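Local coordinates for NADH dehydrogenase (PDB 4R81), which binds flavin mononucleotide and probably passes electrons from NADH or NADPH to quinones, at residues Val6-Ala11 with Ala86-Leu91; Asp41-Asn46 with Pro97-Gly102. One frame throughout, in Å; residues are numbered along the deposited sequence.

Contact 1: residues Val6-Ala11 with Ala86-Leu91. With FMN (flavin mononucleotide), chain E.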
# COMPACT_ATOMS: atom_id res chain seq x y z
N VAL A 6 -15.74 18.59 3.55
CA VAL A 6 -14.97 17.36 3.36
C VAL A 6 -13.81 17.58 2.41
O VAL A 6 -14.00 18.13 1.32
CB VAL A 6 -15.84 16.26 2.75
CG1 VAL A 6 -15.13 14.92 2.83
CG2 VAL A 6 -17.17 16.19 3.47
N TYR A 7 -12.61 17.15 2.80
CA TYR A 7 -11.51 17.09 1.85
C TYR A 7 -11.43 15.65 1.35
O TYR A 7 -11.24 14.71 2.13
CB TYR A 7 -10.17 17.57 2.45
CG TYR A 7 -9.01 17.53 1.46
CD1 TYR A 7 -9.14 18.07 0.18
CD2 TYR A 7 -7.79 16.95 1.81
CE1 TYR A 7 -8.08 18.03 -0.73
CE2 TYR A 7 -6.73 16.90 0.91
CZ TYR A 7 -6.88 17.44 -0.36
OH TYR A 7 -5.85 17.41 -1.28
N ILE A 8 -11.61 15.51 0.04
CA ILE A 8 -11.75 14.21 -0.60
C ILE A 8 -10.50 13.88 -1.40
O ILE A 8 -10.19 14.56 -2.39
CB ILE A 8 -12.96 14.19 -1.56
CG1 ILE A 8 -14.25 14.60 -0.83
CG2 ILE A 8 -13.09 12.81 -2.19
CD1 ILE A 8 -15.42 14.83 -1.78
N LEU A 9 -9.79 12.85 -0.96
CA LEU A 9 -8.62 12.37 -1.70
C LEU A 9 -9.10 11.35 -2.72
O LEU A 9 -9.72 10.34 -2.37
CB LEU A 9 -7.61 11.71 -0.75
CG LEU A 9 -6.77 12.62 0.17
CD1 LEU A 9 -6.11 13.72 -0.65
CD2 LEU A 9 -7.61 13.21 1.32
N PHE A 10 -8.82 11.62 -3.98
CA PHE A 10 -9.25 10.76 -5.07
C PHE A 10 -8.02 10.23 -5.79
O PHE A 10 -7.17 11.01 -6.24
CB PHE A 10 -10.15 11.54 -6.02
CG PHE A 10 -10.59 10.75 -7.22
CD1 PHE A 10 -11.63 9.84 -7.12
CD2 PHE A 10 -9.96 10.91 -8.44
CE1 PHE A 10 -12.03 9.10 -8.23
CE2 PHE A 10 -10.35 10.17 -9.54
CZ PHE A 10 -11.39 9.27 -9.43
N ALA A 11 -7.94 8.91 -5.91
CA ALA A 11 -6.77 8.27 -6.49
C ALA A 11 -7.11 7.33 -7.64
O ALA A 11 -7.45 6.17 -7.41
CB ALA A 11 -6.02 7.50 -5.39
N ALA A 86 -12.39 12.13 3.05
CA ALA A 86 -12.87 10.96 2.33
C ALA A 86 -11.76 10.45 1.44
O ALA A 86 -10.92 11.22 0.97
CB ALA A 86 -14.12 11.29 1.54
N PHE A 87 -11.74 9.14 1.23
CA PHE A 87 -10.74 8.49 0.39
C PHE A 87 -11.47 7.61 -0.60
O PHE A 87 -12.22 6.71 -0.21
CB PHE A 87 -9.77 7.68 1.25
CG PHE A 87 -8.99 8.52 2.22
CD1 PHE A 87 -9.54 8.88 3.45
CD2 PHE A 87 -7.72 8.98 1.89
CE1 PHE A 87 -8.83 9.67 4.35
CE2 PHE A 87 -7.00 9.77 2.78
CZ PHE A 87 -7.56 10.12 4.01
N ILE A 88 -11.28 7.89 -1.88
CA ILE A 88 -11.98 7.20 -2.95
C ILE A 88 -10.95 6.64 -3.92
O ILE A 88 -10.18 7.39 -4.52
CB ILE A 88 -12.96 8.14 -3.68
CG1 ILE A 88 -14.02 8.65 -2.68
CG2 ILE A 88 -13.62 7.43 -4.87
CD1 ILE A 88 -15.01 9.64 -3.28
N TYR A 89 -10.93 5.32 -4.06
CA TYR A 89 -9.89 4.64 -4.84
C TYR A 89 -10.31 3.22 -5.18
O TYR A 89 -11.19 2.65 -4.52
CB TYR A 89 -8.57 4.63 -4.05
CG TYR A 89 -8.66 3.91 -2.72
CD1 TYR A 89 -9.05 4.60 -1.57
CD2 TYR A 89 -8.37 2.56 -2.60
CE1 TYR A 89 -9.14 3.96 -0.35
CE2 TYR A 89 -8.47 1.91 -1.37
CZ TYR A 89 -8.85 2.62 -0.25
OH TYR A 89 -8.96 1.99 0.97
N PRO A 90 -9.71 2.65 -6.22
CA PRO A 90 -9.88 1.22 -6.51
C PRO A 90 -8.92 0.36 -5.69
O PRO A 90 -7.78 0.76 -5.40
CB PRO A 90 -9.50 1.13 -7.98
CG PRO A 90 -8.45 2.19 -8.16
CD PRO A 90 -8.89 3.32 -7.25
N LEU A 91 -9.38 -0.83 -5.33
CA LEU A 91 -8.56 -1.79 -4.60
C LEU A 91 -7.56 -2.42 -5.56
O LEU A 91 -7.97 -3.09 -6.51
CB LEU A 91 -9.44 -2.89 -4.02
CG LEU A 91 -8.72 -3.78 -3.01
CD1 LEU A 91 -8.15 -2.90 -1.91
CD2 LEU A 91 -9.64 -4.85 -2.44
N1 FMN E . -9.83 -6.26 -7.09
C2 FMN E . -9.85 -6.92 -5.88
O2 FMN E . -10.91 -7.31 -5.41
N3 FMN E . -8.68 -7.15 -5.18
C4 FMN E . -7.48 -6.71 -5.70
O4 FMN E . -6.45 -6.92 -5.06
C4A FMN E . -7.44 -6.05 -6.92
N5 FMN E . -6.25 -5.62 -7.47
C5A FMN E . -6.24 -4.94 -8.67
C6 FMN E . -5.03 -4.49 -9.21
C7 FMN E . -5.01 -3.82 -10.43
C7M FMN E . -3.71 -3.32 -10.99
C8 FMN E . -6.20 -3.60 -11.12
C8M FMN E . -6.19 -2.88 -12.44
C9 FMN E . -7.40 -4.06 -10.58
C9A FMN E . -7.43 -4.73 -9.36
N10 FMN E . -8.62 -5.18 -8.82
C10 FMN E . -8.63 -5.83 -7.61
C1' FMN E . -9.92 -4.93 -9.52
C2' FMN E . -10.24 -3.45 -9.24
O2' FMN E . -10.52 -3.21 -7.88
C3' FMN E . -11.34 -2.96 -10.16
O3' FMN E . -10.78 -2.87 -11.46
C4' FMN E . -11.84 -1.58 -9.73
O4' FMN E . -12.52 -1.64 -8.50
C5' FMN E . -12.76 -0.96 -10.77
O5' FMN E . -12.91 0.39 -10.42
P FMN E . -12.29 1.51 -11.39
O1P FMN E . -13.07 1.46 -12.69
O2P FMN E . -12.44 2.87 -10.75
O3P FMN E . -10.84 1.17 -11.66
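Leu9 and Phe87 are bridge partners on neighbouring parallel strands, and their side chains lie next to each other, pointing the same way. The leucine reaches the ring with CB, CG and CD2; CD2 comes within 3.8 Å of Phe87 CE2 in an oblique approach. Phe104, Leu100, Met156 and Leu161 also pack on Phe87, so an alanine here would probably leave Leu9 and these neighbours around a gap where the ring had been. On the opposite face, that of Ile8, Phe10, Ala86 and Ile88, Ile8 CG2 meets Ile88 CD1 at 3.9 Å. Ile88 CG2, set anti to the backbone N (CG1 has chi1 -61°), touches the edge of the Phe10 ring at CD1, 3.9 Å away, while Ala86 CB touches both Val6 CG1 and Ile8 CG1. Between these two layers the backbones are joined by a ladder: Ala86 N to Tyr7 O, Leu9 N to Ala86 O (2.8 Å), Ile88 N to Leu9 O, and Ala11 N to Ile88 O (3.0 Å). Strands 5-10 and 84-90 are neighbouring inner strands of the five-stranded parallel sheet of the flavodoxin-like fold, with cofactor bound beyond their C-terminal ends. There the pairing loosens. Ala11 CB still touches Tyr89 CB, but Ala11 O, buried and without a hydrogen-bond partner in the model, faces Pro90 CD at 3.2 Å. Leu91 has left Val6-Ala11 altogether and turned to the flavin: its O accepts a hydrogen bond from FMN O2' at 2.9 Å, and its CD2 packs 3.7 Å from FMN N3.

Contact 2: residues Asp41-Asn46 with Pro97-Gly102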
# COMPACT_ATOMS: atom_id res chain seq x y z
N ASP A 41 -7.48 15.48 -6.48
CA ASP A 41 -7.33 14.45 -7.51
C ASP A 41 -5.83 14.26 -7.68
O ASP A 41 -5.17 14.99 -8.43
CB ASP A 41 -7.99 14.93 -8.82
CG ASP A 41 -8.01 13.86 -9.92
OD1 ASP A 41 -7.08 13.03 -9.98
OD2 ASP A 41 -8.95 13.87 -10.74
N LEU A 42 -5.28 13.29 -6.95
CA LEU A 42 -3.84 13.15 -6.82
C LEU A 42 -3.12 12.97 -8.15
O LEU A 42 -2.02 13.49 -8.33
CB LEU A 42 -3.49 12.01 -5.86
CG LEU A 42 -3.96 12.19 -4.41
CD1 LEU A 42 -3.54 11.00 -3.56
CD2 LEU A 42 -3.41 13.48 -3.82
N TYR A 43 -3.72 12.24 -9.08
CA TYR A 43 -3.11 12.07 -10.40
C TYR A 43 -3.10 13.38 -11.19
O TYR A 43 -2.08 13.74 -11.79
CB TYR A 43 -3.81 10.97 -11.20
CG TYR A 43 -3.22 9.59 -11.03
CD1 TYR A 43 -2.25 9.11 -11.90
CD2 TYR A 43 -3.66 8.75 -10.01
CE1 TYR A 43 -1.72 7.84 -11.75
CE2 TYR A 43 -3.13 7.48 -9.85
CZ TYR A 43 -2.17 7.03 -10.74
OH TYR A 43 -1.65 5.76 -10.60
N ARG A 44 -4.23 14.09 -11.17
CA ARG A 44 -4.33 15.40 -11.83
C ARG A 44 -3.34 16.39 -11.26
O ARG A 44 -2.83 17.25 -11.96
CB ARG A 44 -5.73 16.00 -11.67
CG ARG A 44 -6.74 15.55 -12.69
CD ARG A 44 -7.80 16.62 -12.91
NE ARG A 44 -7.46 17.49 -14.04
CZ ARG A 44 -7.12 18.77 -13.94
NH1 ARG A 44 -7.07 19.38 -12.76
NH2 ARG A 44 -6.82 19.45 -15.04
N MET A 45 -3.09 16.27 -9.96
CA MET A 45 -2.20 17.18 -9.25
C MET A 45 -0.74 16.90 -9.53
O MET A 45 0.12 17.67 -9.09
CB MET A 45 -2.43 17.06 -7.74
CG MET A 45 -3.79 17.58 -7.29
SD MET A 45 -4.19 17.08 -5.60
CE MET A 45 -2.70 17.58 -4.75
N ASN A 46 -0.45 15.82 -10.24
CA ASN A 46 0.92 15.34 -10.39
C ASN A 46 1.60 15.15 -9.03
O ASN A 46 2.78 15.43 -8.86
CB ASN A 46 1.74 16.28 -11.29
CG ASN A 46 1.14 16.42 -12.68
OD1 ASN A 46 0.63 17.48 -13.04
ND2 ASN A 46 1.21 15.35 -13.46
N PRO A 97 -4.00 2.40 -4.32
CA PRO A 97 -3.00 2.63 -5.36
C PRO A 97 -1.76 3.26 -4.75
O PRO A 97 -1.87 3.98 -3.75
CB PRO A 97 -3.69 3.65 -6.27
CG PRO A 97 -5.13 3.26 -6.18
CD PRO A 97 -5.32 2.92 -4.72
N ALA A 98 -0.61 2.98 -5.34
CA ALA A 98 0.65 3.54 -4.87
C ALA A 98 0.58 5.05 -4.69
O ALA A 98 1.18 5.59 -3.75
CB ALA A 98 1.78 3.19 -5.82
N LYS A 99 -0.16 5.73 -5.58
CA LYS A 99 -0.30 7.18 -5.50
C LYS A 99 -0.89 7.63 -4.16
O LYS A 99 -0.41 8.60 -3.56
CB LYS A 99 -1.17 7.71 -6.65
CG LYS A 99 -1.47 9.20 -6.54
CD LYS A 99 -0.28 10.05 -6.95
CE LYS A 99 -0.21 10.22 -8.47
NZ LYS A 99 1.10 10.80 -8.91
N LEU A 100 -1.90 6.91 -3.67
CA LEU A 100 -2.51 7.25 -2.40
C LEU A 100 -1.65 6.78 -1.23
O LEU A 100 -1.57 7.45 -0.20
CB LEU A 100 -3.93 6.68 -2.29
CG LEU A 100 -4.72 6.97 -1.00
CD1 LEU A 100 -4.81 8.47 -0.75
CD2 LEU A 100 -6.10 6.33 -1.10
N LYS A 101 -1.01 5.62 -1.38
CA LYS A 101 -0.11 5.12 -0.34
C LYS A 101 0.97 6.16 -0.08
O LYS A 101 1.32 6.43 1.07
CB LYS A 101 0.53 3.79 -0.73
CG LYS A 101 1.55 3.24 0.29
CD LYS A 101 0.96 3.21 1.71
CE LYS A 101 1.76 2.34 2.66
NZ LYS A 101 3.16 2.81 2.80
N GLY A 102 1.47 6.76 -1.16
CA GLY A 102 2.52 7.75 -1.05
C GLY A 102 2.04 9.03 -0.40
O GLY A 102 2.83 9.72 0.25
O HOH W 1 -0.80 4.74 -8.27
O HOH W 2 0.24 12.38 -11.49
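Lys99 lies folded against Leu42 and Tyr43, and its aliphatic chain carries most of the apolar contact. Its CG presses on Leu42 CB at 3.5 Å; next along the helix, Leu100 CD1 meets Leu42 CD1 at 4.0 Å. The bend at chi2 (77°) lays CD against Leu42 CB, and the bend at chi3 (82°) carries CE over the ring of Tyr43.

There Lys99 CE sits over the centre of one face of Tyr43, 4.0 Å from the centroid, in a CH-pi contact, and NZ stands farther off over the same face at 5.0 Å from the centroid, a cation-pi geometry. Separately, ahead of both bends, Lys99 CB meets the ring at CE2.

Polar links between the segments run through water. One bridges Tyr43 OH and Lys99 N, lying 2.7 Å from the OH; another donates to Tyr43 O and accepts from Lys99 NZ. The ammonium is also held by Phe47 O and by a salt bridge to Glu50 of the second subunit, so several partners fix its position. Within the loop, Asp41 OD1 accepts from Arg44 N in a long bond of 3.3 Å, met from above the carboxylate plane: an Asx motif, overlapped by a type I turn from Tyr43 to Asn46.

Together these interactions fasten the loop after strand 36-41 to the start of helix 98-107, at the subunit interface of this flavodoxin-like dimer.

How the contacts relate
The centres of the two contacts lie 10 Å apart, and their segments alternate along the chain: 6-11, 41-46, 86-91, 97-102. Contact 1 joins two inner strands of the parallel sheet, near the middle of the chain; contact 2 lies farther out, between a loop and the helix that follows strand 84-90. They touch directly. Phe10 O probably accepts a hydrogen bond from Leu42 N, as strand 5-10 borders strand 36-41, and Tyr89 CD1 packs on Leu100 CD2 at 3.5 Å, while Pro97 rests on Tyr89 and Pro90. Strand 84-90 and helix 98-107 thus connect the flavin-binding end of the sheet with the surface that meets the second subunit.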